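Long-range contacts in vaginolysin (PDB 5IMY), which is a pore-forming toxin of the cholesterol-dependent cytolysin family that probably binds cholesterol in host membranes and lyses the cells: residues 209-214 against 264-269; 172-177 against 197-202; 278-283 against 295-300; 304-309 against 324-329; 76-81 against 213-218. One frame throughout, in Å; residues are numbered along the deposited sequence.

Interaction 1: 209-214 against 264-269; sequences TQIVNF and SMYVKF
Gln210 O is gripped twice from the opposite strand: Phe269 N donates to it at 2.7 Å, and Lys268 CA brings its hydrogen to the same oxygen at 3.3 Å. The pattern recurs along this antiparallel ladder, with reciprocal backbone bonds at Gln210–Phe269, Val212–Val267 and Phe214–Met265. Between them come the non-hydrogen-bonded pairs, Ile211–Lys268 and Asn213–Tyr266, whose side chains lie on the face opposite Val212, Phe214 and Phe269. There the side-chain amide of Asn213 lies almost flat on the Tyr266 ring, the planes 6° apart, with Asn213 CG 3.7 Å from Tyr266 CZ. Ile211 CD1 rests on the aliphatic stem of Lys268, whose NZ turns away to the carbonyl of Leu195. On the face of Val212 and Phe214 the contacts across the strands are apolar: Val267 CG2 meets the edge of the Phe214 ring, 3.5 Å from Phe214 CD2, while Val212 CG1 lies over a face of that ring toward its rim. Phe269 offers CE2 to Val212 CG2 at 3.7 Å. Strands 166-173 and 305-311 flank the pair within the sheet, and helices 278-286 and 326-335 cover the face that bears Val212, Phe214 and Phe269.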
# COMPACT_ATOMS: atom_id res chain seq x y z
N THR A 209 -12.21 17.77 -1.05
CA THR A 209 -12.58 18.99 -1.77
C THR A 209 -11.90 19.02 -3.13
O THR A 209 -10.74 18.64 -3.26
CB THR A 209 -12.20 20.24 -0.97
OG1 THR A 209 -12.86 20.22 0.30
CG2 THR A 209 -12.60 21.51 -1.72
N GLN A 210 -12.64 19.49 -4.13
CA GLN A 210 -12.14 19.63 -5.49
C GLN A 210 -12.38 21.06 -5.95
O GLN A 210 -13.47 21.60 -5.76
CB GLN A 210 -12.82 18.65 -6.44
CG GLN A 210 -12.08 18.43 -7.75
CD GLN A 210 -10.77 17.69 -7.56
OE1 GLN A 210 -10.51 17.11 -6.50
NE2 GLN A 210 -9.92 17.72 -8.58
N ILE A 211 -11.36 21.67 -6.55
CA ILE A 211 -11.44 23.02 -7.10
C ILE A 211 -11.31 22.92 -8.61
O ILE A 211 -10.41 22.24 -9.12
CB ILE A 211 -10.36 23.94 -6.52
CG1 ILE A 211 -10.44 23.96 -4.99
CG2 ILE A 211 -10.49 25.35 -7.09
CD1 ILE A 211 -11.78 24.42 -4.43
N VAL A 212 -12.21 23.59 -9.33
CA VAL A 212 -12.28 23.49 -10.78
C VAL A 212 -12.54 24.88 -11.36
O VAL A 212 -13.48 25.56 -10.95
CB VAL A 212 -13.37 22.50 -11.24
CG1 VAL A 212 -13.38 22.38 -12.75
CG2 VAL A 212 -13.15 21.14 -10.59
N ASN A 213 -11.70 25.28 -12.31
CA ASN A 213 -11.88 26.53 -13.04
C ASN A 213 -12.55 26.21 -14.37
O ASN A 213 -12.00 25.46 -15.18
CB ASN A 213 -10.54 27.22 -13.27
CG ASN A 213 -10.67 28.59 -13.92
OD1 ASN A 213 -11.70 29.26 -13.77
ND2 ASN A 213 -9.64 29.00 -14.64
N PHE A 214 -13.74 26.77 -14.60
CA PHE A 214 -14.47 26.58 -15.85
C PHE A 214 -14.34 27.84 -16.70
O PHE A 214 -14.61 28.95 -16.23
CB PHE A 214 -15.95 26.29 -15.59
CG PHE A 214 -16.21 24.90 -15.08
CD1 PHE A 214 -16.26 23.83 -15.95
CD2 PHE A 214 -16.40 24.68 -13.73
CE1 PHE A 214 -16.50 22.55 -15.48
CE2 PHE A 214 -16.64 23.41 -13.25
CZ PHE A 214 -16.70 22.34 -14.13
N SER A 264 -16.44 32.85 -17.14
CA SER A 264 -15.47 32.16 -16.30
C SER A 264 -16.01 32.06 -14.88
O SER A 264 -16.63 32.99 -14.37
CB SER A 264 -14.13 32.90 -16.29
OG SER A 264 -13.27 32.41 -15.27
N MET A 265 -15.77 30.91 -14.24
CA MET A 265 -16.20 30.72 -12.86
C MET A 265 -15.33 29.67 -12.19
O MET A 265 -14.74 28.80 -12.84
CB MET A 265 -17.67 30.29 -12.79
CG MET A 265 -17.98 28.98 -13.49
SD MET A 265 -19.66 28.42 -13.15
CE MET A 265 -19.62 26.80 -13.90
N TYR A 266 -15.25 29.77 -10.86
CA TYR A 266 -14.57 28.80 -10.02
C TYR A 266 -15.60 28.02 -9.22
O TYR A 266 -16.55 28.59 -8.69
CB TYR A 266 -13.59 29.49 -9.07
CG TYR A 266 -12.25 29.81 -9.69
CD1 TYR A 266 -11.20 28.91 -9.61
CD2 TYR A 266 -12.04 31.00 -10.36
CE1 TYR A 266 -9.97 29.18 -10.18
CE2 TYR A 266 -10.81 31.29 -10.93
CZ TYR A 266 -9.78 30.38 -10.83
OH TYR A 266 -8.55 30.65 -11.40
N VAL A 267 -15.41 26.70 -9.14
CA VAL A 267 -16.36 25.81 -8.49
C VAL A 267 -15.62 24.97 -7.46
O VAL A 267 -14.56 24.41 -7.75
CB VAL A 267 -17.08 24.90 -9.50
CG1 VAL A 267 -18.14 24.07 -8.80
CG2 VAL A 267 -17.70 25.73 -10.62
N LYS A 268 -16.19 24.87 -6.26
CA LYS A 268 -15.67 24.02 -5.19
C LYS A 268 -16.62 22.86 -4.99
O LYS A 268 -17.78 23.06 -4.62
CB LYS A 268 -15.50 24.81 -3.89
CG LYS A 268 -15.05 23.96 -2.70
CD LYS A 268 -15.03 24.76 -1.40
CE LYS A 268 -16.43 25.10 -0.92
NZ LYS A 268 -16.42 25.89 0.34
N PHE A 269 -16.14 21.64 -5.24
CA PHE A 269 -16.85 20.42 -4.88
C PHE A 269 -16.27 19.88 -3.59
O PHE A 269 -15.05 19.70 -3.48
CB PHE A 269 -16.72 19.36 -5.97
CG PHE A 269 -17.15 19.81 -7.33
CD1 PHE A 269 -18.41 19.50 -7.81
CD2 PHE A 269 -16.28 20.52 -8.15
CE1 PHE A 269 -18.80 19.90 -9.07
CE2 PHE A 269 -16.67 20.92 -9.41
CZ PHE A 269 -17.93 20.62 -9.87

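Interaction 2: 172-177 against 197-202; sequences ASAQSM and IDFDAV
Ile197 opens the second segment by setting CG2 against Ala174 CB at 4.0 Å. The same methyl sits 3.8 Å above the plane of the Phe199 ring, over its centre, so one branch serves both its own segment and the opposite one. Asp198 turns away from the partner and takes the N-cap position of helix 199-203, its OD1 accepting a weak bond from Ala201 N. Phe199 then contributes the largest share of any residue. CG lies anti to the carbonyl carbon (chi1 -65°), and the ring beyond it lies against the bend where 172-177 leaves its strand. The rim of the ring runs along the backbone from Gln175 O, 3.4 Å from Phe199 CD1, to Met177 N beside CZ; no hydrogen bond crosses the interface. Met177, bent at both chi2 and chi3, crosses the ring at about a right angle and brings CE within 3.8 Å of Phe199 CE2. Segment 172-177 leaves strand 166-173 and begins the helical excursion that leads, through 197-202, to strand 208-223. In cholesterol-dependent cytolysins, helices so placed beside the central sheet are known to refold into transmembrane hairpins, and this region probably does likewise. Ser176, at the N-cap of helix 177-184, caps Gln179 N. One turn on from Phe199, Val202 points toward the bend and places CG1 3.5 Å from Ala174 O. The side chain of Gln175 crosses that of Val202 at about a right angle, its OE1 accepting from the backbone N of Thr372 in strand 363-389.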
# COMPACT_ATOMS: atom_id res chain seq x y z
N ALA A 172 -8.21 20.43 -9.64
CA ALA A 172 -7.15 20.19 -8.68
C ALA A 172 -7.77 19.94 -7.32
O ALA A 172 -8.78 20.56 -6.97
CB ALA A 172 -6.18 21.37 -8.60
N SER A 173 -7.18 19.02 -6.56
CA SER A 173 -7.61 18.77 -5.20
C SER A 173 -7.14 19.91 -4.29
O SER A 173 -6.00 20.37 -4.40
CB SER A 173 -7.07 17.44 -4.70
OG SER A 173 -8.01 16.77 -3.89
N ALA A 174 -8.03 20.37 -3.42
CA ALA A 174 -7.68 21.43 -2.48
C ALA A 174 -6.81 20.85 -1.38
O ALA A 174 -7.28 20.08 -0.54
CB ALA A 174 -8.94 22.07 -1.90
N GLN A 175 -5.54 21.22 -1.38
CA GLN A 175 -4.56 20.73 -0.42
C GLN A 175 -3.81 21.85 0.29
O GLN A 175 -3.60 21.76 1.50
CB GLN A 175 -3.56 19.80 -1.13
CG GLN A 175 -4.18 18.51 -1.65
CD GLN A 175 -4.67 17.62 -0.53
OE1 GLN A 175 -4.22 17.72 0.61
NE2 GLN A 175 -5.61 16.73 -0.85
N SER A 176 -3.41 22.89 -0.43
CA SER A 176 -2.75 24.04 0.18
C SER A 176 -2.91 25.23 -0.74
O SER A 176 -2.97 25.08 -1.96
CB SER A 176 -1.27 23.77 0.46
OG SER A 176 -0.53 23.72 -0.75
N MET A 177 -2.96 26.42 -0.14
CA MET A 177 -3.09 27.63 -0.94
C MET A 177 -1.91 27.81 -1.89
O MET A 177 -2.04 28.52 -2.89
CB MET A 177 -3.21 28.86 -0.03
CG MET A 177 -3.53 30.15 -0.76
SD MET A 177 -5.08 30.08 -1.68
CE MET A 177 -6.26 29.95 -0.34
N ILE A 197 -12.44 27.97 1.44
CA ILE A 197 -11.83 26.64 1.49
C ILE A 197 -11.40 26.34 2.92
O ILE A 197 -10.89 27.22 3.63
CB ILE A 197 -10.64 26.55 0.52
CG1 ILE A 197 -11.06 26.99 -0.89
CG2 ILE A 197 -10.11 25.12 0.48
CD1 ILE A 197 -9.89 27.15 -1.85
N ASP A 198 -11.60 25.10 3.35
CA ASP A 198 -11.18 24.64 4.67
C ASP A 198 -10.10 23.58 4.47
O ASP A 198 -10.40 22.41 4.23
CB ASP A 198 -12.36 24.08 5.46
CG ASP A 198 -12.03 23.81 6.91
OD1 ASP A 198 -10.84 23.93 7.28
OD2 ASP A 198 -12.95 23.46 7.68
N PHE A 199 -8.83 24.00 4.57
CA PHE A 199 -7.73 23.07 4.37
C PHE A 199 -7.56 22.13 5.56
O PHE A 199 -7.33 20.93 5.38
CB PHE A 199 -6.43 23.84 4.11
CG PHE A 199 -6.44 24.63 2.83
CD1 PHE A 199 -6.21 24.01 1.62
CD2 PHE A 199 -6.66 25.99 2.85
CE1 PHE A 199 -6.21 24.73 0.44
CE2 PHE A 199 -6.66 26.72 1.68
CZ PHE A 199 -6.43 26.09 0.47
N ASP A 200 -7.66 22.66 6.78
CA ASP A 200 -7.52 21.82 7.96
C ASP A 200 -8.50 20.65 7.93
O ASP A 200 -8.18 19.55 8.37
CB ASP A 200 -7.72 22.64 9.23
CG ASP A 200 -6.83 23.87 9.28
OD1 ASP A 200 -5.64 23.73 9.64
OD2 ASP A 200 -7.33 24.97 8.97
N ALA A 201 -9.70 20.89 7.40
CA ALA A 201 -10.70 19.83 7.32
C ALA A 201 -10.29 18.74 6.33
O ALA A 201 -10.58 17.56 6.55
CB ALA A 201 -12.05 20.41 6.92
N VAL A 202 -9.60 19.11 5.25
CA VAL A 202 -9.18 18.12 4.26
C VAL A 202 -8.10 17.22 4.84
O VAL A 202 -8.17 15.99 4.72
CB VAL A 202 -8.69 18.82 2.98
CG1 VAL A 202 -8.25 17.79 1.94
CG2 VAL A 202 -9.77 19.72 2.41

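Interaction 3: 278-283 against 295-300; sequences FQAAVE and TEFHRI
Ala281 and Phe297 form the centre of this apolar contact, in which helix 278-286 meets the chain as it enters helix 298-301; Ala281 CB is 3.7 Å from Phe297 CB. The Phe297 ring is covered on both faces. Ala281 CA lies 3.9 Å above one face, displaced toward the rim, in a CH-pi contact 20° off the ring normal; Glu296 CG sits over the centre of the other. At the far end of the ring, Phe297 CZ reaches Ala280 CB at 4.1 Å. A second point of packing lies one turn away on each segment, where Ile300 CG2, the branch anti to the backbone N, approaches the Phe278 ring edge-on, in its plane, 3.5 Å from Phe278 CD1. No hydrogen bond spans the two segments, and between them the contact is apolar packing. By family comparison these helices probably correspond to one of the bundles that unfold into membrane-spanning beta hairpins during pore formation. Farther out, Phe278 and Val282 anchor the first helix on strand 263-271 through Thr271 and Phe269, and Ile300 O accepts a hydrogen bond from Thr304 OG1. A chain of another protein in the assembly also packs on Ala280 and Phe297.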
# COMPACT_ATOMS: atom_id res chain seq x y z
N PHE A 278 -13.75 9.66 -5.44
CA PHE A 278 -14.38 10.97 -5.41
C PHE A 278 -13.92 11.82 -6.59
O PHE A 278 -14.75 12.43 -7.28
CB PHE A 278 -14.05 11.67 -4.09
CG PHE A 278 -14.59 13.07 -3.99
CD1 PHE A 278 -15.95 13.30 -4.04
CD2 PHE A 278 -13.73 14.15 -3.85
CE1 PHE A 278 -16.45 14.58 -3.95
CE2 PHE A 278 -14.23 15.44 -3.76
CZ PHE A 278 -15.59 15.65 -3.81
N GLN A 279 -12.61 11.87 -6.83
CA GLN A 279 -12.10 12.65 -7.96
C GLN A 279 -12.67 12.15 -9.28
O GLN A 279 -13.03 12.95 -10.15
CB GLN A 279 -10.57 12.60 -7.98
CG GLN A 279 -9.91 13.44 -6.90
CD GLN A 279 -8.49 13.85 -7.26
OE1 GLN A 279 -8.02 14.91 -6.84
NE2 GLN A 279 -7.81 13.02 -8.04
N ALA A 280 -12.75 10.83 -9.45
CA ALA A 280 -13.30 10.29 -10.69
C ALA A 280 -14.79 10.57 -10.80
O ALA A 280 -15.30 10.74 -11.91
CB ALA A 280 -13.04 8.78 -10.76
N ALA A 281 -15.51 10.62 -9.67
CA ALA A 281 -16.94 10.90 -9.71
C ALA A 281 -17.20 12.34 -10.14
O ALA A 281 -18.04 12.59 -11.00
CB ALA A 281 -17.57 10.61 -8.35
N VAL A 282 -16.49 13.29 -9.53
CA VAL A 282 -16.67 14.69 -9.90
C VAL A 282 -16.26 14.92 -11.35
O VAL A 282 -16.97 15.57 -12.12
CB VAL A 282 -15.88 15.60 -8.94
CG1 VAL A 282 -15.68 17.00 -9.52
CG2 VAL A 282 -16.60 15.68 -7.60
N GLU A 283 -15.10 14.38 -11.74
CA GLU A 283 -14.63 14.56 -13.11
C GLU A 283 -15.59 13.91 -14.10
O GLU A 283 -15.80 14.43 -15.20
CB GLU A 283 -13.22 13.97 -13.25
CG GLU A 283 -12.54 14.31 -14.57
CD GLU A 283 -11.56 15.47 -14.45
OE1 GLU A 283 -11.52 16.12 -13.38
OE2 GLU A 283 -10.84 15.74 -15.44
N THR A 295 -26.13 3.89 -8.78
CA THR A 295 -25.43 3.34 -7.63
C THR A 295 -23.99 3.85 -7.53
O THR A 295 -23.68 4.67 -6.66
CB THR A 295 -25.41 1.80 -7.67
OG1 THR A 295 -24.56 1.35 -8.74
CG2 THR A 295 -26.80 1.21 -7.85
N GLU A 296 -23.12 3.38 -8.43
CA GLU A 296 -21.67 3.55 -8.33
C GLU A 296 -21.26 4.93 -7.81
O GLU A 296 -21.27 5.17 -6.59
CB GLU A 296 -21.02 3.28 -9.69
CG GLU A 296 -19.49 3.33 -9.67
CD GLU A 296 -18.87 2.81 -10.95
OE1 GLU A 296 -19.18 3.36 -12.03
OE2 GLU A 296 -18.08 1.84 -10.88
N PHE A 297 -20.86 5.84 -8.70
CA PHE A 297 -20.58 7.21 -8.31
C PHE A 297 -21.84 7.94 -7.86
O PHE A 297 -21.74 9.01 -7.25
CB PHE A 297 -19.95 7.99 -9.47
CG PHE A 297 -18.67 7.40 -9.98
CD1 PHE A 297 -17.69 6.96 -9.11
CD2 PHE A 297 -18.45 7.29 -11.34
CE1 PHE A 297 -16.51 6.43 -9.59
CE2 PHE A 297 -17.28 6.75 -11.83
CZ PHE A 297 -16.30 6.32 -10.95
N HIS A 298 -23.01 7.39 -8.16
CA HIS A 298 -24.27 8.06 -7.86
C HIS A 298 -24.31 8.50 -6.40
O HIS A 298 -24.67 9.64 -6.10
CB HIS A 298 -25.44 7.12 -8.18
CG HIS A 298 -26.77 7.80 -8.15
ND1 HIS A 298 -27.76 7.46 -7.26
CD2 HIS A 298 -27.27 8.81 -8.91
CE1 HIS A 298 -28.82 8.22 -7.47
NE2 HIS A 298 -28.55 9.05 -8.46
N ARG A 299 -23.92 7.61 -5.49
CA ARG A 299 -24.06 7.91 -4.06
C ARG A 299 -23.15 9.05 -3.63
O ARG A 299 -23.53 9.85 -2.77
CB ARG A 299 -23.78 6.66 -3.23
CG ARG A 299 -24.42 5.40 -3.78
CD ARG A 299 -24.65 4.35 -2.70
NE ARG A 299 -23.40 3.95 -2.05
CZ ARG A 299 -22.61 2.96 -2.47
NH1 ARG A 299 -22.92 2.25 -3.55
NH2 ARG A 299 -21.51 2.67 -1.80
N ILE A 300 -21.95 9.15 -4.21
CA ILE A 300 -21.05 10.24 -3.87
C ILE A 300 -21.64 11.58 -4.31
O ILE A 300 -21.54 12.58 -3.59
CB ILE A 300 -19.66 10.00 -4.49
CG1 ILE A 300 -19.10 8.63 -4.07
CG2 ILE A 300 -18.69 11.12 -4.09
CD1 ILE A 300 -19.13 8.36 -2.58

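Interaction 4: 304-309 against 324-329; sequences TSVCAV and GNIDTL. Unlike the reference sequence in segment 304-309: Cys307 (reference Thr).
Val306 N donates to Gly324 O from well above the carbonyl plane, 56° out of it, yet the bond is short at 2.7 Å. Gly324 lies beside the strand without entering a regular ladder, since this bond has no counterpart: the reverse pair, Val306 O and Gly324 N, is close but poorly angled and forms no bond. Ser305 CA adds a weaker CH contact to the same glycine oxygen at 3.4 Å. The side chain of Val306 fills the corner made by the chain as it turns into helix 326-335. Its CG2, anti to the carbonyl carbon, presses on the Asn325 peptide, with Val306 CG2 to Asn325 C at 3.5 Å, and also touches Ile326 CD1 at 4.1 Å. Its CG1 faces Leu329 CB more loosely, at 4.3 Å. Ile326 and Leu329 also lean on Phe269 of strand 263-271, which touches Val306 as well, so the valine takes part in a shared apolar cluster. Next along the strand, Cys307, which differs from the reference sequence, points its side chain away from 324-329 and forms a disulfide with Cys322, a covalent tie between the strand and the approach to the helix. Asn325 OD1 accepts from Thr328 N at 3.2 Å, and Thr328 OG1 weakly receives Asn325 N: a capping box that starts helix 326-335, which packs over the face of the antiparallel sheet where strand 305-311 pairs with 263-271.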
# COMPACT_ATOMS: atom_id res chain seq x y z
N THR A 304 -22.38 15.63 -2.62
CA THR A 304 -21.37 16.59 -3.04
C THR A 304 -21.98 17.99 -3.01
O THR A 304 -22.86 18.31 -3.81
CB THR A 304 -20.85 16.25 -4.44
OG1 THR A 304 -20.30 14.93 -4.44
CG2 THR A 304 -19.78 17.24 -4.88
N SER A 305 -21.51 18.81 -2.07
CA SER A 305 -21.87 20.22 -2.07
C SER A 305 -21.11 20.94 -3.18
O SER A 305 -19.94 20.62 -3.45
CB SER A 305 -21.56 20.86 -0.72
OG SER A 305 -22.34 22.01 -0.50
N VAL A 306 -21.77 21.89 -3.83
CA VAL A 306 -21.18 22.64 -4.93
C VAL A 306 -21.26 24.13 -4.61
O VAL A 306 -22.34 24.64 -4.28
CB VAL A 306 -21.88 22.33 -6.27
CG1 VAL A 306 -21.53 23.37 -7.34
CG2 VAL A 306 -21.49 20.94 -6.75
N CYS A 307 -20.13 24.81 -4.70
CA CYS A 307 -20.02 26.23 -4.41
C CYS A 307 -19.31 26.90 -5.58
O CYS A 307 -18.14 26.61 -5.84
CB CYS A 307 -19.26 26.45 -3.09
SG CYS A 307 -18.61 28.12 -2.78
N ALA A 308 -20.02 27.77 -6.29
CA ALA A 308 -19.54 28.34 -7.54
C ALA A 308 -19.59 29.86 -7.46
O ALA A 308 -20.66 30.42 -7.22
CB ALA A 308 -20.39 27.87 -8.72
N VAL A 309 -18.45 30.51 -7.67
CA VAL A 309 -18.38 31.96 -7.75
C VAL A 309 -18.05 32.33 -9.19
O VAL A 309 -17.10 31.81 -9.77
CB VAL A 309 -17.35 32.55 -6.77
CG1 VAL A 309 -17.53 31.92 -5.40
CG2 VAL A 309 -15.92 32.38 -7.27
N GLY A 324 -25.24 24.31 -3.20
CA GLY A 324 -25.73 23.70 -4.41
C GLY A 324 -25.22 22.28 -4.54
O GLY A 324 -24.46 21.78 -3.70
N ASN A 325 -25.66 21.64 -5.62
CA ASN A 325 -25.28 20.27 -5.92
C ASN A 325 -24.88 20.16 -7.39
O ASN A 325 -24.78 21.18 -8.08
CB ASN A 325 -26.42 19.30 -5.60
CG ASN A 325 -27.76 19.81 -6.08
OD1 ASN A 325 -27.96 20.03 -7.27
ND2 ASN A 325 -28.69 20.01 -5.15
N ILE A 326 -24.65 18.94 -7.88
CA ILE A 326 -24.25 18.77 -9.27
C ILE A 326 -25.28 19.39 -10.21
O ILE A 326 -24.92 19.89 -11.29
CB ILE A 326 -24.03 17.28 -9.58
CG1 ILE A 326 -22.92 16.70 -8.70
CG2 ILE A 326 -23.70 17.07 -11.06
CD1 ILE A 326 -21.56 17.37 -8.86
N ASP A 327 -26.55 19.40 -9.82
CA ASP A 327 -27.57 20.00 -10.67
C ASP A 327 -27.48 21.52 -10.67
O ASP A 327 -27.84 22.16 -11.66
CB ASP A 327 -28.97 19.54 -10.24
CG ASP A 327 -29.37 18.21 -10.85
OD1 ASP A 327 -28.90 17.91 -11.97
OD2 ASP A 327 -30.15 17.48 -10.22
N THR A 328 -27.02 22.12 -9.57
CA THR A 328 -26.70 23.54 -9.59
C THR A 328 -25.62 23.83 -10.62
O THR A 328 -25.74 24.76 -11.43
CB THR A 328 -26.25 24.01 -8.20
OG1 THR A 328 -27.37 23.99 -7.30
CG2 THR A 328 -25.66 25.42 -8.24
N LEU A 329 -24.55 23.04 -10.60
CA LEU A 329 -23.47 23.20 -11.57
C LEU A 329 -24.00 23.11 -13.00
O LEU A 329 -23.78 24.01 -13.81
CB LEU A 329 -22.40 22.14 -11.33
CG LEU A 329 -21.25 22.06 -12.35
CD1 LEU A 329 -20.25 23.19 -12.12
CD2 LEU A 329 -20.58 20.70 -12.27

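Interaction 5: 76-81 against 213-218; sequences TSNLSV and NFKQTY
Lys215 NZ and Asn78 OD1 meet tip to tip at 3.0 Å, and this hydrogen bond is the firm part of the contact. The ammonium lies near the carbonyl plane of the Asn78 amide, tilted 20° from it. A second, weak bond runs from Lys215 NZ to Ser80 OG at 3.4 Å, so two oxygens of one segment grip the same nitrogen. Lys215 crosses a backbone gap of 9.5 Å, measured from its CA to Ser80 CA; with chi2, chi3 and chi4 all near 180° the chain runs extended from CG to NZ. Burial beside two neutral oxygens might lower the pKa of the Lys215 amine, unless nearby charges compensate. Everything else is loose. The Ser80 hydroxyl stays more than 4 Å from the Asn213 amide, no apolar side chains meet, and only 134 Å² is buried in all, with Asn78 and Ser80 still partly exposed. Within its own segment Asn78 is held by an ST turn, its N donating to Thr76 OG1. Lys215 thus reaches from strand 208-223 to the turn at Asn78 and to Ser80 of strand 79-80, where the chain leaves the long mixed sheet and enters the antiparallel one.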
# COMPACT_ATOMS: atom_id res chain seq x y z
N THR A 76 1.47 26.71 -18.38
CA THR A 76 0.32 27.18 -19.13
C THR A 76 0.66 28.47 -19.84
O THR A 76 1.54 29.23 -19.42
CB THR A 76 -0.90 27.39 -18.22
OG1 THR A 76 -2.03 27.79 -19.00
CG2 THR A 76 -0.61 28.44 -17.16
N SER A 77 -0.05 28.72 -20.95
CA SER A 77 0.04 29.98 -21.68
C SER A 77 -1.29 30.72 -21.67
O SER A 77 -1.40 31.76 -22.33
CB SER A 77 0.48 29.73 -23.12
OG SER A 77 -0.57 29.16 -23.88
N ASN A 78 -2.28 30.22 -20.95
CA ASN A 78 -3.63 30.76 -20.95
C ASN A 78 -3.86 31.42 -19.59
O ASN A 78 -4.34 30.79 -18.64
CB ASN A 78 -4.64 29.65 -21.23
CG ASN A 78 -6.03 30.18 -21.51
OD1 ASN A 78 -6.90 30.18 -20.64
ND2 ASN A 78 -6.25 30.63 -22.74
N LEU A 79 -3.52 32.70 -19.49
CA LEU A 79 -3.58 33.43 -18.23
C LEU A 79 -4.96 34.01 -18.01
O LEU A 79 -5.64 34.44 -18.95
CB LEU A 79 -2.54 34.55 -18.20
CG LEU A 79 -1.07 34.11 -18.14
CD1 LEU A 79 -0.55 33.72 -19.51
CD2 LEU A 79 -0.22 35.22 -17.53
N SER A 80 -5.38 34.04 -16.75
CA SER A 80 -6.71 34.51 -16.39
C SER A 80 -6.77 36.04 -16.41
O SER A 80 -5.80 36.72 -16.07
CB SER A 80 -7.11 34.00 -15.01
OG SER A 80 -7.28 32.60 -15.01
N VAL A 81 -7.92 36.56 -16.82
CA VAL A 81 -8.22 37.98 -16.74
C VAL A 81 -9.01 38.24 -15.47
O VAL A 81 -9.95 37.50 -15.16
CB VAL A 81 -9.00 38.45 -17.99
CG1 VAL A 81 -9.42 39.91 -17.84
CG2 VAL A 81 -8.15 38.27 -19.24
N ASN A 213 -11.70 25.28 -12.31
CA ASN A 213 -11.88 26.53 -13.04
C ASN A 213 -12.55 26.21 -14.37
O ASN A 213 -12.00 25.46 -15.18
CB ASN A 213 -10.54 27.22 -13.27
CG ASN A 213 -10.67 28.59 -13.92
OD1 ASN A 213 -11.70 29.26 -13.77
ND2 ASN A 213 -9.64 29.00 -14.64
N PHE A 214 -13.74 26.77 -14.60
CA PHE A 214 -14.47 26.58 -15.85
C PHE A 214 -14.34 27.84 -16.70
O PHE A 214 -14.61 28.95 -16.23
CB PHE A 214 -15.95 26.29 -15.59
CG PHE A 214 -16.21 24.90 -15.08
CD1 PHE A 214 -16.26 23.83 -15.95
CD2 PHE A 214 -16.40 24.68 -13.73
CE1 PHE A 214 -16.50 22.55 -15.48
CE2 PHE A 214 -16.64 23.41 -13.25
CZ PHE A 214 -16.70 22.34 -14.13
N LYS A 215 -13.92 27.65 -17.95
CA LYS A 215 -13.81 28.74 -18.91
C LYS A 215 -14.65 28.41 -20.13
O LYS A 215 -14.41 27.41 -20.81
CB LYS A 215 -12.35 28.97 -19.32
CG LYS A 215 -11.60 29.91 -18.40
CD LYS A 215 -10.11 29.94 -18.70
CE LYS A 215 -9.40 30.93 -17.81
NZ LYS A 215 -7.92 30.76 -17.84
N GLN A 216 -15.65 29.25 -20.40
CA GLN A 216 -16.50 29.13 -21.57
C GLN A 216 -16.15 30.28 -22.51
O GLN A 216 -16.44 31.44 -22.22
CB GLN A 216 -17.98 29.15 -21.19
CG GLN A 216 -18.32 28.22 -20.04
CD GLN A 216 -19.81 28.04 -19.85
OE1 GLN A 216 -20.44 28.74 -19.07
NE2 GLN A 216 -20.38 27.08 -20.58
N THR A 217 -15.52 29.95 -23.64
CA THR A 217 -15.06 30.94 -24.60
C THR A 217 -16.05 31.02 -25.75
O THR A 217 -16.27 30.02 -26.45
CB THR A 217 -13.67 30.60 -25.12
OG1 THR A 217 -12.74 30.55 -24.02
CG2 THR A 217 -13.19 31.64 -26.13
N TYR A 218 -16.64 32.20 -25.95
CA TYR A 218 -17.50 32.42 -27.11
C TYR A 218 -16.69 32.77 -28.35
O TYR A 218 -16.96 32.25 -29.44
CB TYR A 218 -18.50 33.54 -26.81
CG TYR A 218 -19.40 33.27 -25.63
CD1 TYR A 218 -20.06 32.06 -25.49
CD2 TYR A 218 -19.57 34.22 -24.64
CE1 TYR A 218 -20.88 31.81 -24.40
CE2 TYR A 218 -20.38 33.99 -23.55
CZ TYR A 218 -21.03 32.78 -23.43
OH TYR A 218 -21.84 32.55 -22.35

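How the interactions relate
From the N terminus, residues 76-81 wait 132 residues for their partner, so interaction 5 closes the longest loop, at 213-218. Interaction 2 is nested inside it and closes the short helical excursion between strands 166-173 and 208-223. Interaction 1 opens where interaction 5 ends, sharing Asn213 and Phe214, and closes at 264-269. Interactions 3 and 4 then follow in series, each a short local loop. Interaction 1 pairs the two middle strands of a run of four, while interactions 2 and 4 pack helix starts against the bend ending 166-173 and against 305-311, the strands on either side. Interaction 3 adds the helices packed on the sheet, and interaction 5 ties it to the crossing from the long mixed sheet.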